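Local coordinates for protein acyl-CoA dehydrogenase (Bacillus anthracis, PDB 3OWA) that probably catalyses the FAD-dependent alpha,beta-dehydrogenation of acyl-CoA thioesters to their 2-enoyl-CoA products, at residues 26-29 / 30-34; 525-528 / 529-532. All coordinates share one frame; numbering follows the deposited sequence.

Contact 1: 26-29 / 30-34; sequences QVFT and PEDFS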
ATOM      1  N   GLN A  26     -26.080 -22.274   8.325  1.00 59.70           N
ATOM      2  CA  GLN A  26     -25.178 -21.994   9.447  1.00 57.78           C
ATOM      3  C   GLN A  26     -24.387 -20.690   9.277  1.00 56.03           C
ATOM      4  O   GLN A  26     -23.445 -20.439  10.033  1.00 55.01           O
ATOM      5  CB  GLN A  26     -24.222 -23.158   9.668  1.00 57.96           C
ATOM      6  CG  GLN A  26     -24.906 -24.508   9.963  1.00 59.27           C
ATOM      7  CD  GLN A  26     -23.937 -25.628   9.779  1.00 59.38           C
ATOM      8  OE1 GLN A  26     -23.366 -25.775   8.709  1.00 60.84           O
ATOM      9  NE2 GLN A  26     -23.704 -26.401  10.826  1.00 60.72           N
ATOM     10  N   VAL A  27     -24.758 -19.870   8.295  1.00 54.61           N
ATOM     11  CA  VAL A  27     -24.131 -18.553   8.168  1.00 52.98           C
ATOM     12  C   VAL A  27     -25.138 -17.417   8.205  1.00 52.07           C
ATOM     13  O   VAL A  27     -26.243 -17.511   7.644  1.00 53.18           O
ATOM     14  CB  VAL A  27     -23.232 -18.412   6.900  1.00 52.49           C
ATOM     15  CG1 VAL A  27     -22.113 -19.446   6.905  1.00 53.54           C
ATOM     16  CG2 VAL A  27     -24.054 -18.503   5.633  1.00 52.79           C
ATOM     17  N   PHE A  28     -24.745 -16.347   8.879  1.00 49.96           N
ATOM     18  CA  PHE A  28     -25.496 -15.099   8.864  1.00 49.19           C
ATOM     19  C   PHE A  28     -24.923 -14.185   7.766  1.00 47.99           C
ATOM     20  O   PHE A  28     -23.704 -14.091   7.612  1.00 47.50           O
ATOM     21  CB  PHE A  28     -25.447 -14.427  10.246  1.00 48.59           C
ATOM     22  CG  PHE A  28     -26.263 -13.169  10.330  1.00 48.30           C
ATOM     23  CD1 PHE A  28     -27.632 -13.236  10.566  1.00 48.77           C
ATOM     24  CD2 PHE A  28     -25.664 -11.923  10.149  1.00 46.17           C
ATOM     25  CE1 PHE A  28     -28.406 -12.083  10.623  1.00 49.24           C
ATOM     26  CE2 PHE A  28     -26.420 -10.765  10.188  1.00 46.61           C
ATOM     27  CZ  PHE A  28     -27.800 -10.842  10.441  1.00 48.98           C
ATOM     28  N   THR A  29     -25.798 -13.543   6.992  1.00 47.31           N
ATOM     29  CA  THR A  29     -25.374 -12.662   5.905  1.00 45.99           C
ATOM     30  C   THR A  29     -26.125 -11.325   5.967  1.00 45.63           C
ATOM     31  O   THR A  29     -27.158 -11.242   6.607  1.00 45.43           O
ATOM     32  CB  THR A  29     -25.631 -13.300   4.497  1.00 46.70           C
ATOM     33  OG1 THR A  29     -27.003 -13.160   4.172  1.00 48.17           O
ATOM     34  CG2 THR A  29     -25.222 -14.770   4.435  1.00 45.21           C
ATOM     35  N   PRO A  30     -25.625 -10.287   5.268  1.00 44.90           N
ATOM     36  CA  PRO A  30     -26.401  -9.049   5.260  1.00 45.08           C
ATOM     37  C   PRO A  30     -27.844  -9.202   4.752  1.00 46.85           C
ATOM     38  O   PRO A  30     -28.696  -8.371   5.096  1.00 47.74           O
ATOM     39  CB  PRO A  30     -25.581  -8.123   4.355  1.00 43.97           C
ATOM     40  CG  PRO A  30     -24.129  -8.600   4.518  1.00 42.56           C
ATOM     41  CD  PRO A  30     -24.251 -10.098   4.747  1.00 44.26           C
ATOM     42  N   GLU A  31     -28.130 -10.243   3.958  1.00 47.58           N
ATOM     43  CA  GLU A  31     -29.497 -10.479   3.454  1.00 48.42           C
ATOM     44  C   GLU A  31     -30.451 -10.904   4.582  1.00 49.67           C
ATOM     45  O   GLU A  31     -31.677 -10.799   4.459  1.00 50.04           O
ATOM     46  CB  GLU A  31     -29.504 -11.502   2.283  1.00 49.13           C
ATOM     47  CG  GLU A  31     -28.951 -10.975   0.950  1.00 47.46           C
ATOM     48  CD  GLU A  31     -27.438 -10.585   0.993  1.00 48.67           C
ATOM     49  OE1 GLU A  31     -26.587 -11.413   1.366  1.00 45.74           O
ATOM     50  OE2 GLU A  31     -27.106  -9.442   0.627  1.00 47.82           O
ATOM     51  N   ASP A  32     -29.865 -11.343   5.695  1.00 49.41           N
ATOM     52  CA  ASP A  32     -30.590 -11.704   6.898  1.00 49.65           C
ATOM     53  C   ASP A  32     -30.907 -10.523   7.842  1.00 49.07           C
ATOM     54  O   ASP A  32     -31.525 -10.733   8.880  1.00 49.37           O
ATOM     55  CB  ASP A  32     -29.800 -12.791   7.641  1.00 49.90           C
ATOM     56  CG  ASP A  32     -29.605 -14.056   6.788  1.00 53.17           C
ATOM     57  OD1 ASP A  32     -30.589 -14.460   6.129  1.00 57.53           O
ATOM     58  OD2 ASP A  32     -28.499 -14.639   6.764  1.00 51.14           O
ATOM     59  N   PHE A  33     -30.491  -9.299   7.502  1.00 46.81           N
ATOM     60  CA  PHE A  33     -30.804  -8.132   8.336  1.00 46.21           C
ATOM     61  C   PHE A  33     -32.325  -7.995   8.462  1.00 48.08           C
ATOM     62  O   PHE A  33     -33.026  -8.184   7.476  1.00 48.90           O
ATOM     63  CB  PHE A  33     -30.284  -6.836   7.708  1.00 44.86           C
ATOM     64  CG  PHE A  33     -28.767  -6.675   7.742  1.00 43.38           C
ATOM     65  CD1 PHE A  33     -28.145  -5.825   6.848  1.00 42.54           C
ATOM     66  CD2 PHE A  33     -27.989  -7.384   8.640  1.00 44.60           C
ATOM     67  CE1 PHE A  33     -26.743  -5.660   6.855  1.00 44.36           C
ATOM     68  CE2 PHE A  33     -26.583  -7.230   8.655  1.00 44.62           C
ATOM     69  CZ  PHE A  33     -25.979  -6.362   7.765  1.00 44.20           C
ATOM     70  N   SER A  34     -32.815  -7.654   9.649  1.00 48.20           N
ATOM     71  CA  SER A  34     -34.232  -7.322   9.845  1.00 50.13           C
ATOM     72  C   SER A  34     -34.496  -5.850   9.468  1.00 49.48           C
ATOM     73  O   SER A  34     -33.558  -5.084   9.248  1.00 48.10           O
ATOM     74  CB  SER A  34     -34.578  -7.498  11.318  1.00 50.26           C
ATOM     75  OG  SER A  34     -33.934  -6.485  12.081  1.00 52.60           O
TER
HETATM   76  O   HOH W   1     -27.462 -14.148   1.357  1.00 47.75           O
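F28 and D32 lie alongside each other, pointing opposite ways: CE1 of the F28 ring comes to 3.4 Å from CB of D32, and the planes of ring and carboxylate stand 47° apart. With CG anti to the backbone N (chi1 -177°), the F28 ring runs on to F33, which it crosses at about a right angle. There CE2 of F33 lies at the edge of the F28 ring, near its plane, 3.9 Å from CE2 of F28. The F33 ring also has P30 O 3.0 Å above one face, nearer the ring's margin than its centre, and meets Y326 edge-to-face.

The polar half centres on T29. Its N donates to OD2 of D32 at 2.9 Å, on the anti side of the carboxylate and 25° out of its plane; K515 forms a salt bridge to the same oxygen, which probably keeps the aspartate ionised. Going back, D32 N binds T29 O at 2.9 Å. The T29 hydroxyl is turned in between its own N and C, where OG1 takes a weak bond from E31 N at 3.1 Å and donates to a water that in turn donates to E31 OE1. That carboxylate oxygen is also salt-bridged to R512. E31 N on T29 OG1 makes a weak ST turn, and T29 N to D32 OD2 is the reciprocal half of a capping box, without its other bond, on a short 3-10 segment just upstream of helix 35-52.

Contact 2: 525-528 / 529-532; sequences NKQK and VLYT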
ATOM      1  N   ASN A 525     -29.223 -12.373  -8.455  1.00 60.15           N
ATOM      2  CA  ASN A 525     -27.957 -12.450  -7.731  1.00 57.49           C
ATOM      3  C   ASN A 525     -26.709 -12.578  -8.599  1.00 56.02           C
ATOM      4  O   ASN A 525     -25.675 -13.111  -8.160  1.00 56.09           O
ATOM      5  CB  ASN A 525     -28.026 -13.530  -6.653  1.00 57.40           C
ATOM      6  CG  ASN A 525     -28.968 -13.147  -5.529  1.00 58.46           C
ATOM      7  OD1 ASN A 525     -28.732 -12.159  -4.811  1.00 57.78           O
ATOM      8  ND2 ASN A 525     -30.064 -13.903  -5.380  1.00 58.12           N
ATOM      9  N   LYS A 526     -26.801 -12.029  -9.809  1.00 54.26           N
ATOM     10  CA  LYS A 526     -25.748 -12.058 -10.800  1.00 52.79           C
ATOM     11  C   LYS A 526     -24.437 -11.404 -10.310  1.00 49.64           C
ATOM     12  O   LYS A 526     -23.343 -11.956 -10.495  1.00 48.83           O
ATOM     13  CB  LYS A 526     -26.247 -11.366 -12.077  1.00 53.66           C
ATOM     14  CG  LYS A 526     -25.223 -11.367 -13.228  1.00 56.57           C
ATOM     15  CD  LYS A 526     -25.875 -11.066 -14.569  1.00 65.14           C
ATOM     16  CE  LYS A 526     -25.330 -11.992 -15.671  1.00 68.61           C
ATOM     17  NZ  LYS A 526     -26.090 -11.837 -16.963  1.00 73.48           N
ATOM     18  N   GLN A 527     -24.567 -10.233  -9.697  1.00 47.74           N
ATOM     19  CA  GLN A 527     -23.409  -9.500  -9.148  1.00 45.64           C
ATOM     20  C   GLN A 527     -22.696 -10.322  -8.064  1.00 44.05           C
ATOM     21  O   GLN A 527     -21.482 -10.440  -8.075  1.00 43.80           O
ATOM     22  CB  GLN A 527     -23.859  -8.129  -8.643  1.00 45.27           C
ATOM     23  CG  GLN A 527     -22.747  -7.131  -8.299  1.00 44.94           C
ATOM     24  CD  GLN A 527     -22.090  -6.488  -9.525  1.00 46.41           C
ATOM     25  OE1 GLN A 527     -22.274  -6.941 -10.673  1.00 43.99           O
ATOM     26  NE2 GLN A 527     -21.305  -5.426  -9.282  1.00 44.24           N
ATOM     27  N   LYS A 528     -23.432 -10.926  -7.142  1.00 43.84           N
ATOM     28  CA  LYS A 528     -22.778 -11.786  -6.158  1.00 43.31           C
ATOM     29  C   LYS A 528     -22.031 -12.958  -6.786  1.00 42.87           C
ATOM     30  O   LYS A 528     -20.949 -13.312  -6.329  1.00 41.77           O
ATOM     31  CB  LYS A 528     -23.770 -12.324  -5.141  1.00 44.33           C
ATOM     32  CG  LYS A 528     -24.385 -11.272  -4.267  1.00 44.86           C
ATOM     33  CD  LYS A 528     -25.407 -11.888  -3.346  1.00 47.20           C
ATOM     34  CE  LYS A 528     -26.219 -10.781  -2.755  1.00 49.86           C
ATOM     35  NZ  LYS A 528     -27.528 -11.241  -2.343  1.00 57.54           N
ATOM     36  N   VAL A 529     -22.632 -13.582  -7.807  1.00 43.54           N
ATOM     37  CA  VAL A 529     -22.007 -14.733  -8.454  1.00 43.40           C
ATOM     38  C   VAL A 529     -20.672 -14.308  -9.056  1.00 42.24           C
ATOM     39  O   VAL A 529     -19.669 -15.005  -8.897  1.00 41.67           O
ATOM     40  CB  VAL A 529     -22.914 -15.371  -9.535  1.00 45.38           C
ATOM     41  CG1 VAL A 529     -22.114 -16.291 -10.487  1.00 45.71           C
ATOM     42  CG2 VAL A 529     -24.053 -16.137  -8.894  1.00 45.48           C
ATOM     43  N   LEU A 530     -20.688 -13.168  -9.741  1.00 41.49           N
ATOM     44  CA  LEU A 530     -19.510 -12.579 -10.356  1.00 41.58           C
ATOM     45  C   LEU A 530     -18.394 -12.262  -9.350  1.00 40.11           C
ATOM     46  O   LEU A 530     -17.260 -12.662  -9.570  1.00 39.38           O
ATOM     47  CB  LEU A 530     -19.910 -11.330 -11.157  1.00 42.17           C
ATOM     48  CG  LEU A 530     -20.659 -11.610 -12.489  1.00 43.73           C
ATOM     49  CD1 LEU A 530     -21.106 -10.305 -13.103  1.00 43.93           C
ATOM     50  CD2 LEU A 530     -19.833 -12.433 -13.481  1.00 44.28           C
ATOM     51  N   TYR A 531     -18.735 -11.588  -8.253  1.00 39.73           N
ATOM     52  CA  TYR A 531     -17.756 -11.278  -7.198  1.00 39.95           C
ATOM     53  C   TYR A 531     -17.136 -12.579  -6.739  1.00 40.67           C
ATOM     54  O   TYR A 531     -15.933 -12.671  -6.582  1.00 40.51           O
ATOM     55  CB  TYR A 531     -18.409 -10.635  -5.962  1.00 38.93           C
ATOM     56  CG  TYR A 531     -18.944  -9.224  -6.091  1.00 37.51           C
ATOM     57  CD1 TYR A 531     -18.305  -8.282  -6.900  1.00 34.88           C
ATOM     58  CD2 TYR A 531     -20.068  -8.827  -5.369  1.00 36.31           C
ATOM     59  CE1 TYR A 531     -18.772  -6.985  -6.984  1.00 36.05           C
ATOM     60  CE2 TYR A 531     -20.554  -7.509  -5.448  1.00 37.56           C
ATOM     61  CZ  TYR A 531     -19.909  -6.608  -6.286  1.00 36.34           C
ATOM     62  OH  TYR A 531     -20.361  -5.317  -6.410  1.00 37.93           O
ATOM     63  N   THR A 532     -17.996 -13.579  -6.526  1.00 42.49           N
ATOM     64  CA  THR A 532     -17.593 -14.883  -5.998  1.00 43.54           C
ATOM     65  C   THR A 532     -16.644 -15.650  -6.912  1.00 43.91           C
ATOM     66  O   THR A 532     -15.617 -16.159  -6.432  1.00 43.68           O
ATOM     67  CB  THR A 532     -18.838 -15.730  -5.635  1.00 44.67           C
ATOM     68  OG1 THR A 532     -19.587 -15.006  -4.661  1.00 46.62           O
ATOM     69  CG2 THR A 532     -18.442 -17.073  -5.031  1.00 44.15           C
TER
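V529 N donates to N525 O at 3.1 Å, and the CG2 branch of V529 rests 3.5 Å from that same oxygen. N525 occupies the N-cap position, yet its side chain does not cap the helix. Instead OD1 accepts K528 NZ at 2.9 Å, tilted 35° from the amide's carbonyl plane, while ND2 is held by G521 O.

L530 comes next, its N on K526 O and its CG packed 3.4 Å from that oxygen; farther out the side chain meets E584 and I585 of helix 578-592. These i-to-i+4 bonds wind the first turns of helix 526-554, in the C-terminal helical domain of the acyl-CoA dehydrogenase fold.

At Y531 the backbone N donates to Q527 O, and the same oxygen lies over one face of the tyrosine ring, toward its rim. The Q527 chain, folded back at its second torsion (76°), curls so that CG sits 3.5 Å from CZ of Y531 and NE2 donates to OH of Y531 at 3.0 Å; amide and ring planes are 68° apart. NE2 also binds I585 O, and the hydroxyl's main partner is T596 O.

T532 grips K528 O twice, by its N and by OG1 at 2.7 Å, from opposite faces of the carbonyl plane, and OG1 is also hydrogen-bonded to T513 OG1 of helix 490-520.

How the contacts relate
From the N terminus, the chain makes contact 1 as a tight turn just ahead of helix 35-52, then runs through nearly five hundred residues before contact 2 opens helix 526-554. Each closes only a local turn, so they stand in series and neither nests nor crosses. Their centres are about 17 Å apart, but long side chains bring them together: OE2 of E31 and NZ of K528 form a long, weak ion pair at 3.5 Å. Both pack on helices 490-520 and 305-336, and both touch V597. Contact 1 adds helix 95-105 and contact 2 helix 578-592, tying the N-terminal segment to the C-terminal helices.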